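Local coordinates for uncharacterized protein (Shigella flexneri 5a str. M90T, PDB 5EUR), which is of unknown function, belongs to an uncharacterised domain family and is found as an assembly of three copies, at residues A[40-54]-A[64-76]. Residues are numbered along the deposited sequence; the frame is centred on the assembly and turned at random.
Sequences LNSTGSDMANSNRIL and AGDYGKYSRWWAQ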
ATOM      1  N   LEU A  40      -8.532   6.330  -1.002  1.00 10.84           N
ATOM      2  CA  LEU A  40      -9.726   7.087  -1.364  1.00 10.90           C
ATOM      3  C   LEU A  40     -10.707   6.224  -2.150  1.00 12.65           C
ATOM      4  O   LEU A  40     -11.901   6.210  -1.847  1.00 12.48           O
ATOM      5  CB  LEU A  40      -9.339   8.337  -2.157  1.00 12.32           C
ATOM      6  CG  LEU A  40      -8.594   9.400  -1.350  1.00 12.34           C
ATOM      7  CD1 LEU A  40      -8.025  10.453  -2.309  1.00 14.39           C
ATOM      8  CD2 LEU A  40      -9.537  10.068  -0.320  1.00 13.82           C
ATOM      9  N   ASN A  41     -10.223   5.499  -3.167  1.00 12.19           N
ATOM     10  CA  ASN A  41     -11.112   4.607  -3.915  1.00 11.88           C
ATOM     11  C   ASN A  41     -11.805   3.610  -2.994  1.00 13.31           C
ATOM     12  O   ASN A  41     -12.988   3.291  -3.176  1.00 14.33           O
ATOM     13  CB  ASN A  41     -10.328   3.862  -5.005  1.00 12.26           C
ATOM     14  CG  ASN A  41     -10.154   4.695  -6.263  1.00 14.53           C
ATOM     15  OD1 ASN A  41     -10.903   5.634  -6.481  1.00 14.70           O
ATOM     16  ND2 ASN A  41      -9.189   4.332  -7.107  1.00 15.36           N
ATOM     17  N   SER A  42     -11.080   3.091  -2.008  1.00 11.19           N
ATOM     18  CA  SER A  42     -11.669   2.115  -1.100  1.00 10.83           C
ATOM     19  C   SER A  42     -12.729   2.732  -0.197  1.00 14.74           C
ATOM     20  O   SER A  42     -13.543   1.988   0.372  1.00 13.27           O
ATOM     21  CB  SER A  42     -10.569   1.444  -0.275  1.00 13.09           C
ATOM     22  OG  SER A  42     -10.209   2.236   0.840  1.00 17.33           O
ATOM     23  N   THR A  43     -12.758   4.066  -0.055  1.00 14.22           N
ATOM     24  CA  THR A  43     -13.893   4.640   0.679  1.00 13.59           C
ATOM     25  C   THR A  43     -15.202   4.613  -0.108  1.00 16.60           C
ATOM     26  O   THR A  43     -16.265   4.786   0.496  1.00 18.14           O
ATOM     27  CB  THR A  43     -13.630   6.095   1.114  1.00 16.64           C
ATOM     28  OG1 THR A  43     -13.709   6.978  -0.017  1.00 18.43           O
ATOM     29  CG2 THR A  43     -12.278   6.224   1.793  1.00 18.52           C
ATOM     30  N   GLY A  44     -15.172   4.380  -1.418  1.00 15.89           N
ATOM     31  CA  GLY A  44     -16.401   4.375  -2.194  1.00 17.43           C
ATOM     32  C   GLY A  44     -17.055   5.742  -2.266  1.00 18.93           C
ATOM     33  O   GLY A  44     -16.459   6.687  -2.781  1.00 18.07           O
ATOM     34  N   SER A  45     -18.274   5.869  -1.743  1.00 20.51           N
ATOM     35  CA  SER A  45     -18.959   7.154  -1.710  1.00 22.90           C
ATOM     36  C   SER A  45     -19.085   7.705  -0.293  1.00 24.45           C
ATOM     37  O   SER A  45     -19.965   8.529  -0.023  1.00 25.90           O
ATOM     38  CB  SER A  45     -20.330   7.018  -2.372  1.00 23.30           C
ATOM     39  OG  SER A  45     -20.163   6.773  -3.758  1.00 29.27           O
ATOM     40  N   ASP A  46     -18.213   7.266   0.619  1.00 17.28           N
ATOM     41  CA  ASP A  46     -18.201   7.714   2.006  1.00 19.01           C
ATOM     42  C   ASP A  46     -17.407   9.017   2.091  1.00 19.11           C
ATOM     43  O   ASP A  46     -16.239   9.063   2.499  1.00 18.92           O
ATOM     44  CB  ASP A  46     -17.624   6.615   2.887  1.00 18.42           C
ATOM     45  CG  ASP A  46     -17.751   6.906   4.347  1.00 21.69           C
ATOM     46  OD1 ASP A  46     -18.200   8.011   4.722  1.00 22.64           O
ATOM     47  OD2 ASP A  46     -17.401   6.001   5.126  1.00 22.72           O
ATOM     48  N   MET A  47     -18.100  10.101   1.722  1.00 19.21           N
ATOM     49  CA  MET A  47     -17.486  11.422   1.589  1.00 22.00           C
ATOM     50  C   MET A  47     -16.928  11.936   2.909  1.00 21.78           C
ATOM     51  O   MET A  47     -15.943  12.683   2.916  1.00 20.55           O
ATOM     52  CB  MET A  47     -18.541  12.380   1.021  1.00 25.54           C
ATOM     53  CG  MET A  47     -18.127  13.823   0.873  1.00 29.50           C
ATOM     54  SD  MET A  47     -19.533  14.765   0.223  1.00 41.45           S
ATOM     55  CE  MET A  47     -20.697  14.592   1.562  1.00 40.43           C
ATOM     56  N   ALA A  48     -17.536  11.565   4.037  1.00 19.27           N
ATOM     57  CA  ALA A  48     -16.990  11.971   5.327  1.00 22.11           C
ATOM     58  C   ALA A  48     -15.600  11.381   5.538  1.00 22.49           C
ATOM     59  O   ALA A  48     -14.672  12.074   5.988  1.00 20.80           O
ATOM     60  CB  ALA A  48     -17.938  11.550   6.450  1.00 25.34           C
ATOM     61  N   ASN A  49     -15.431  10.106   5.185  1.00 17.07           N
ATOM     62  CA  ASN A  49     -14.136   9.456   5.350  1.00 18.61           C
ATOM     63  C   ASN A  49     -13.112  10.035   4.386  1.00 17.53           C
ATOM     64  O   ASN A  49     -11.966  10.315   4.776  1.00 19.16           O
ATOM     65  CB  ASN A  49     -14.268   7.941   5.142  1.00 17.76           C
ATOM     66  CG  ASN A  49     -13.061   7.172   5.651  1.00 21.15           C
ATOM     67  OD1 ASN A  49     -12.151   7.743   6.253  1.00 26.25           O
ATOM     68  ND2 ASN A  49     -13.047   5.859   5.411  1.00 24.08           N
ATOM     69  N   SER A  50     -13.498  10.212   3.119  1.00 14.27           N
ATOM     70  CA  SER A  50     -12.526  10.751   2.169  1.00 16.20           C
ATOM     71  C   SER A  50     -12.157  12.187   2.528  1.00 17.44           C
ATOM     72  O   SER A  50     -11.007  12.601   2.337  1.00 14.71           O
ATOM     73  CB  SER A  50     -13.034  10.641   0.724  1.00 16.57           C
ATOM     74  OG  SER A  50     -14.273  11.297   0.490  1.00 16.58           O
ATOM     75  N   ASN A  51     -13.101  12.947   3.085  1.00 16.38           N
ATOM     76  CA  ASN A  51     -12.759  14.289   3.544  1.00 17.75           C
ATOM     77  C   ASN A  51     -11.725  14.242   4.653  1.00 18.84           C
ATOM     78  O   ASN A  51     -10.792  15.052   4.656  1.00 18.53           O
ATOM     79  CB  ASN A  51     -14.005  15.034   4.019  1.00 20.61           C
ATOM     80  CG  ASN A  51     -14.857  15.534   2.880  1.00 21.40           C
ATOM     81  OD1 ASN A  51     -14.409  15.632   1.738  1.00 23.30           O
ATOM     82  ND2 ASN A  51     -16.111  15.856   3.186  1.00 27.64           N
ATOM     83  N   ARG A  52     -11.877  13.307   5.611  1.00 16.27           N
ATOM     84  CA  ARG A  52     -10.867  13.155   6.661  1.00 18.08           C
ATOM     85  C   ARG A  52      -9.490  12.857   6.072  1.00 16.05           C
ATOM     86  O   ARG A  52      -8.480  13.489   6.434  1.00 17.31           O
ATOM     87  CB  ARG A  52     -11.268  12.036   7.630  1.00 19.70           C
ATOM     88  CG  ARG A  52     -12.329  12.396   8.660  1.00 28.37           C
ATOM     89  CD  ARG A  52     -12.652  11.174   9.550  1.00 30.04           C
ATOM     90  NE  ARG A  52     -11.445  10.591  10.145  1.00 40.27           N
ATOM     91  CZ  ARG A  52     -10.970  10.889  11.353  1.00 39.69           C
ATOM     92  NH1 ARG A  52     -11.600  11.761  12.125  1.00 35.21           N
ATOM     93  NH2 ARG A  52      -9.861  10.306  11.795  1.00 34.71           N
ATOM     94  N   ILE A  53      -9.427  11.857   5.188  1.00 16.08           N
ATOM     95  CA  ILE A  53      -8.154  11.505   4.565  1.00 14.46           C
ATOM     96  C   ILE A  53      -7.517  12.731   3.923  1.00 12.91           C
ATOM     97  O   ILE A  53      -6.332  13.019   4.127  1.00 14.62           O
ATOM     98  CB  ILE A  53      -8.360  10.390   3.528  1.00 13.64           C
ATOM     99  CG1 ILE A  53      -8.758   9.085   4.226  1.00 15.01           C
ATOM    100  CG2 ILE A  53      -7.097  10.188   2.725  1.00 13.42           C
ATOM    101  CD1 ILE A  53      -9.375   8.067   3.255  1.00 14.25           C
ATOM    102  N   LEU A  54      -8.299  13.467   3.128  1.00 14.30           N
ATOM    103  CA  LEU A  54      -7.724  14.578   2.370  1.00 14.88           C
ATOM    104  C   LEU A  54      -7.352  15.746   3.274  1.00 16.61           C
ATOM    105  O   LEU A  54      -6.414  16.484   2.964  1.00 15.68           O
ATOM    106  CB  LEU A  54      -8.671  14.998   1.248  1.00 13.51           C
ATOM    107  CG  LEU A  54      -8.683  13.962   0.105  1.00 12.21           C
ATOM    108  CD1 LEU A  54      -9.743  14.279  -0.935  1.00 16.00           C
ATOM    109  CD2 LEU A  54      -7.301  13.890  -0.559  1.00 12.94           C
ATOM    110  N   ALA A  64      -3.806  17.794  -1.815  1.00 13.89           N
ATOM    111  CA  ALA A  64      -5.104  17.161  -1.625  1.00 13.58           C
ATOM    112  C   ALA A  64      -6.045  17.402  -2.794  1.00 13.98           C
ATOM    113  O   ALA A  64      -7.158  16.857  -2.802  1.00 16.02           O
ATOM    114  CB  ALA A  64      -5.749  17.636  -0.317  1.00 16.47           C
ATOM    115  N   GLY A  65      -5.622  18.173  -3.788  1.00 14.42           N
ATOM    116  CA  GLY A  65      -6.451  18.419  -4.944  1.00 15.27           C
ATOM    117  C   GLY A  65      -6.269  17.469  -6.106  1.00 19.08           C
ATOM    118  O   GLY A  65      -6.935  17.628  -7.133  1.00 18.04           O
ATOM    119  N   ASP A  66      -5.402  16.461  -5.981  1.00 15.05           N
ATOM    120  CA  ASP A  66      -5.018  15.611  -7.097  1.00 15.05           C
ATOM    121  C   ASP A  66      -5.883  14.359  -7.236  1.00 16.21           C
ATOM    122  O   ASP A  66      -5.459  13.411  -7.914  1.00 18.39           O
ATOM    123  CB  ASP A  66      -3.556  15.175  -6.961  1.00 20.91           C
ATOM    124  CG  ASP A  66      -2.836  15.138  -8.291  1.00 26.69           C
ATOM    125  OD1 ASP A  66      -3.236  15.887  -9.201  1.00 28.55           O
ATOM    126  OD2 ASP A  66      -1.903  14.321  -8.449  1.00 33.77           O
ATOM    127  N   TYR A  67      -7.059  14.322  -6.620  1.00 16.12           N
ATOM    128  CA  TYR A  67      -7.830  13.083  -6.492  1.00 16.40           C
ATOM    129  C   TYR A  67      -9.266  13.245  -6.974  1.00 17.14           C
ATOM    130  O   TYR A  67     -10.217  12.801  -6.317  1.00 16.50           O
ATOM    131  CB  TYR A  67      -7.769  12.579  -5.057  1.00 14.12           C
ATOM    132  CG  TYR A  67      -6.336  12.345  -4.652  1.00 13.76           C
ATOM    133  CD1 TYR A  67      -5.674  11.179  -5.025  1.00 13.87           C
ATOM    134  CD2 TYR A  67      -5.626  13.306  -3.942  1.00 14.70           C
ATOM    135  CE1 TYR A  67      -4.348  10.972  -4.693  1.00 16.46           C
ATOM    136  CE2 TYR A  67      -4.303  13.105  -3.598  1.00 15.02           C
ATOM    137  CZ  TYR A  67      -3.672  11.937  -3.972  1.00 15.12           C
ATOM    138  OH  TYR A  67      -2.356  11.749  -3.626  1.00 16.45           O
ATOM    139  N   GLY A  68      -9.431  13.907  -8.124  1.00 18.63           N
ATOM    140  CA  GLY A  68     -10.702  13.893  -8.833  1.00 23.39           C
ATOM    141  C   GLY A  68     -11.904  14.225  -7.970  1.00 22.55           C
ATOM    142  O   GLY A  68     -11.932  15.224  -7.240  1.00 18.25           O
ATOM    143  N   LYS A  69     -12.933  13.381  -8.068  1.00 19.33           N
ATOM    144  CA  LYS A  69     -14.179  13.646  -7.361  1.00 20.45           C
ATOM    145  C   LYS A  69     -13.960  13.779  -5.858  1.00 20.67           C
ATOM    146  O   LYS A  69     -14.615  14.598  -5.200  1.00 19.27           O
ATOM    147  CB  LYS A  69     -15.204  12.548  -7.676  1.00 23.27           C
ATOM    148  CG  LYS A  69     -14.886  11.191  -7.066  1.00 20.29           C
ATOM    149  CD  LYS A  69     -15.944  10.154  -7.418  1.00 25.48           C
ATOM    150  CE  LYS A  69     -15.518   8.775  -6.930  1.00 24.53           C
ATOM    151  NZ  LYS A  69     -16.509   7.697  -7.266  1.00 30.70           N
ATOM    152  N   TYR A  70     -13.044  12.988  -5.289  1.00 16.60           N
ATOM    153  CA  TYR A  70     -12.780  13.104  -3.862  1.00 15.82           C
ATOM    154  C   TYR A  70     -12.228  14.483  -3.538  1.00 15.51           C
ATOM    155  O   TYR A  70     -12.608  15.087  -2.527  1.00 17.80           O
ATOM    156  CB  TYR A  70     -11.807  12.007  -3.406  1.00 14.41           C
ATOM    157  CG  TYR A  70     -12.388  10.621  -3.605  1.00 16.59           C
ATOM    158  CD1 TYR A  70     -13.429  10.163  -2.804  1.00 17.19           C
ATOM    159  CD2 TYR A  70     -11.901   9.772  -4.586  1.00 16.33           C
ATOM    160  CE1 TYR A  70     -13.979   8.897  -2.987  1.00 17.03           C
ATOM    161  CE2 TYR A  70     -12.437   8.511  -4.763  1.00 13.79           C
ATOM    162  CZ  TYR A  70     -13.473   8.081  -3.974  1.00 17.76           C
ATOM    163  OH  TYR A  70     -14.004   6.821  -4.183  1.00 17.53           O
ATOM    164  N   SER A  71     -11.336  14.995  -4.396  1.00 16.50           N
ATOM    165  CA  SER A  71     -10.815  16.349  -4.178  1.00 17.09           C
ATOM    166  C   SER A  71     -11.893  17.419  -4.333  1.00 21.40           C
ATOM    167  O   SER A  71     -11.912  18.396  -3.577  1.00 21.08           O
ATOM    168  CB  SER A  71      -9.669  16.634  -5.134  1.00 16.87           C
ATOM    169  OG  SER A  71      -8.542  15.845  -4.796  1.00 16.60           O
ATOM    170  N   ARG A  72     -12.770  17.280  -5.323  1.00 21.77           N
ATOM    171  CA  ARG A  72     -13.800  18.300  -5.504  1.00 24.38           C
ATOM    172  C   ARG A  72     -14.770  18.309  -4.326  1.00 25.01           C
ATOM    173  O   ARG A  72     -15.117  19.385  -3.803  1.00 26.09           O
ATOM    174  CB  ARG A  72     -14.509  18.079  -6.843  1.00 25.28           C
ATOM    175  CG  ARG A  72     -13.526  18.115  -8.017  1.00 30.31           C
ATOM    176  CD  ARG A  72     -14.189  18.208  -9.390  1.00 38.05           C
ATOM    177  NE  ARG A  72     -14.665  16.915  -9.878  1.00 37.65           N
ATOM    178  CZ  ARG A  72     -13.927  16.062 -10.584  1.00 36.13           C
ATOM    179  NH1 ARG A  72     -12.668  16.358 -10.890  1.00 35.20           N
ATOM    180  NH2 ARG A  72     -14.450  14.908 -10.980  1.00 40.05           N
ATOM    181  N   TRP A  73     -15.179  17.116  -3.865  1.00 22.23           N
ATOM    182  CA  TRP A  73     -15.949  17.011  -2.630  1.00 21.73           C
ATOM    183  C   TRP A  73     -15.236  17.698  -1.474  1.00 26.10           C
ATOM    184  O   TRP A  73     -15.842  18.486  -0.744  1.00 23.55           O
ATOM    185  CB  TRP A  73     -16.200  15.545  -2.252  1.00 25.19           C
ATOM    186  CG  TRP A  73     -17.001  14.717  -3.190  1.00 26.20           C
ATOM    187  CD1 TRP A  73     -17.759  15.147  -4.240  1.00 28.85           C
ATOM    188  CD2 TRP A  73     -17.189  13.292  -3.113  1.00 25.28           C
ATOM    189  NE1 TRP A  73     -18.384  14.071  -4.840  1.00 31.55           N
ATOM    190  CE2 TRP A  73     -18.045  12.925  -4.167  1.00 27.89           C
ATOM    191  CE3 TRP A  73     -16.693  12.294  -2.264  1.00 23.37           C
ATOM    192  CZ2 TRP A  73     -18.425  11.596  -4.398  1.00 33.24           C
ATOM    193  CZ3 TRP A  73     -17.082  10.972  -2.480  1.00 23.94           C
ATOM    194  CH2 TRP A  73     -17.931  10.638  -3.550  1.00 29.52           C
ATOM    195  N   TRP A  74     -13.943  17.401  -1.288  1.00 19.25           N
ATOM    196  CA  TRP A  74     -13.214  17.953  -0.148  1.00 17.59           C
ATOM    197  C   TRP A  74     -13.132  19.473  -0.230  1.00 20.42           C
ATOM    198  O   TRP A  74     -13.289  20.163   0.782  1.00 23.34           O
ATOM    199  CB  TRP A  74     -11.812  17.331  -0.087  1.00 17.24           C
ATOM    200  CG  TRP A  74     -10.838  18.025   0.818  1.00 17.25           C
ATOM    201  CD1 TRP A  74     -10.755  17.938   2.186  1.00 18.04           C
ATOM    202  CD2 TRP A  74      -9.807  18.928   0.410  1.00 17.43           C
ATOM    203  NE1 TRP A  74      -9.712  18.717   2.641  1.00 18.02           N
ATOM    204  CE2 TRP A  74      -9.127  19.343   1.570  1.00 16.99           C
ATOM    205  CE3 TRP A  74      -9.389  19.418  -0.835  1.00 15.86           C
ATOM    206  CZ2 TRP A  74      -8.045  20.244   1.526  1.00 16.32           C
ATOM    207  CZ3 TRP A  74      -8.316  20.312  -0.877  1.00 17.16           C
ATOM    208  CH2 TRP A  74      -7.654  20.702   0.299  1.00 17.59           C
ATOM    209  N   ALA A  75     -12.904  20.002  -1.429  1.00 20.93           N
ATOM    210  CA  ALA A  75     -12.727  21.440  -1.620  1.00 23.51           C
ATOM    211  C   ALA A  75     -14.010  22.206  -1.357  1.00 28.96           C
ATOM    212  O   ALA A  75     -13.961  23.396  -1.015  1.00 30.42           O
ATOM    213  CB  ALA A  75     -12.231  21.730  -3.035  1.00 25.10           C
ATOM    214  N   GLN A  76     -15.167  21.570  -1.540  1.00 25.06           N
ATOM    215  CA  GLN A  76     -16.418  22.246  -1.212  1.00 29.33           C
ATOM    216  C   GLN A  76     -17.094  21.677   0.036  1.00 28.72           C
ATOM    217  O   GLN A  76     -18.313  21.802   0.199  1.00 30.59           O
ATOM    218  CB  GLN A  76     -17.338  22.230  -2.427  1.00 29.97           C
ATOM    219  CG  GLN A  76     -16.691  22.983  -3.592  1.00 36.55           C
ATOM    220  CD  GLN A  76     -17.149  22.536  -4.964  1.00 40.63           C
ATOM    221  OE1 GLN A  76     -18.042  23.138  -5.556  1.00 41.00           O
ATOM    222  NE2 GLN A  76     -16.535  21.474  -5.480  1.00 34.49           N
TER
HETATM  223  O   HOH W   1     -13.614  13.745  -0.066  1.00 19.15           O
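Tyr70 drives its ring as a knob between Leu40, Asn41, Thr43 and Ser50, and the contact is tightest here. Leu40 CB rests over one ring face, 4.1 Å from the centroid in a CH-pi contact, while Lys69 CG lies over the other. The phenol OH ends 2.8 Å from Gly44 O, which lies at the ring edge and in its plane; Leu40 O, already bonded to Thr43 N and OG1, is 3.2 Å from the same hydroxyl. Ile3 of the second subunit also packs on Tyr70. Further along, Leu54 packs among Ala64, Tyr67, Tyr70 and Trp74: CD1 approaches Tyr70 O, CD2 leans on the Tyr67 ring, and CB sits over a face of Trp74, 3.9 Å from the centroid of the five-membered ring, in a second CH-pi contact. With its CG anti to the backbone N (chi1 166°), Trp74 lays that ring against Leu54, and its NE1 bonds to Asn55.

Helices 28-43, 47-59 and 68-75 follow one another in an alpha-helical region of the DUF6971 family, and segments 47-54 and 68-75 cross almost perpendicularly (-85°). A type II' turn from Thr43 to Asp46, with Gly44 at positive phi, places Gly44 O opposite the Tyr70 hydroxyl. Between the helices one water accepts from Ser50 OG (2.6 Å) and donates to Asn51 OD1 (2.7 Å) and Tyr70 O.

Packing slackens towards Met47, on the solvent side. Its CB and CG pass obliquely over the Trp73 CE3 side, and a bend at chi3 (64°) follows SD, 4.6 Å from the five-membered ring centroid in a Met-aromatic contact, while exposed Ser45 merely brushes the indole's far rim.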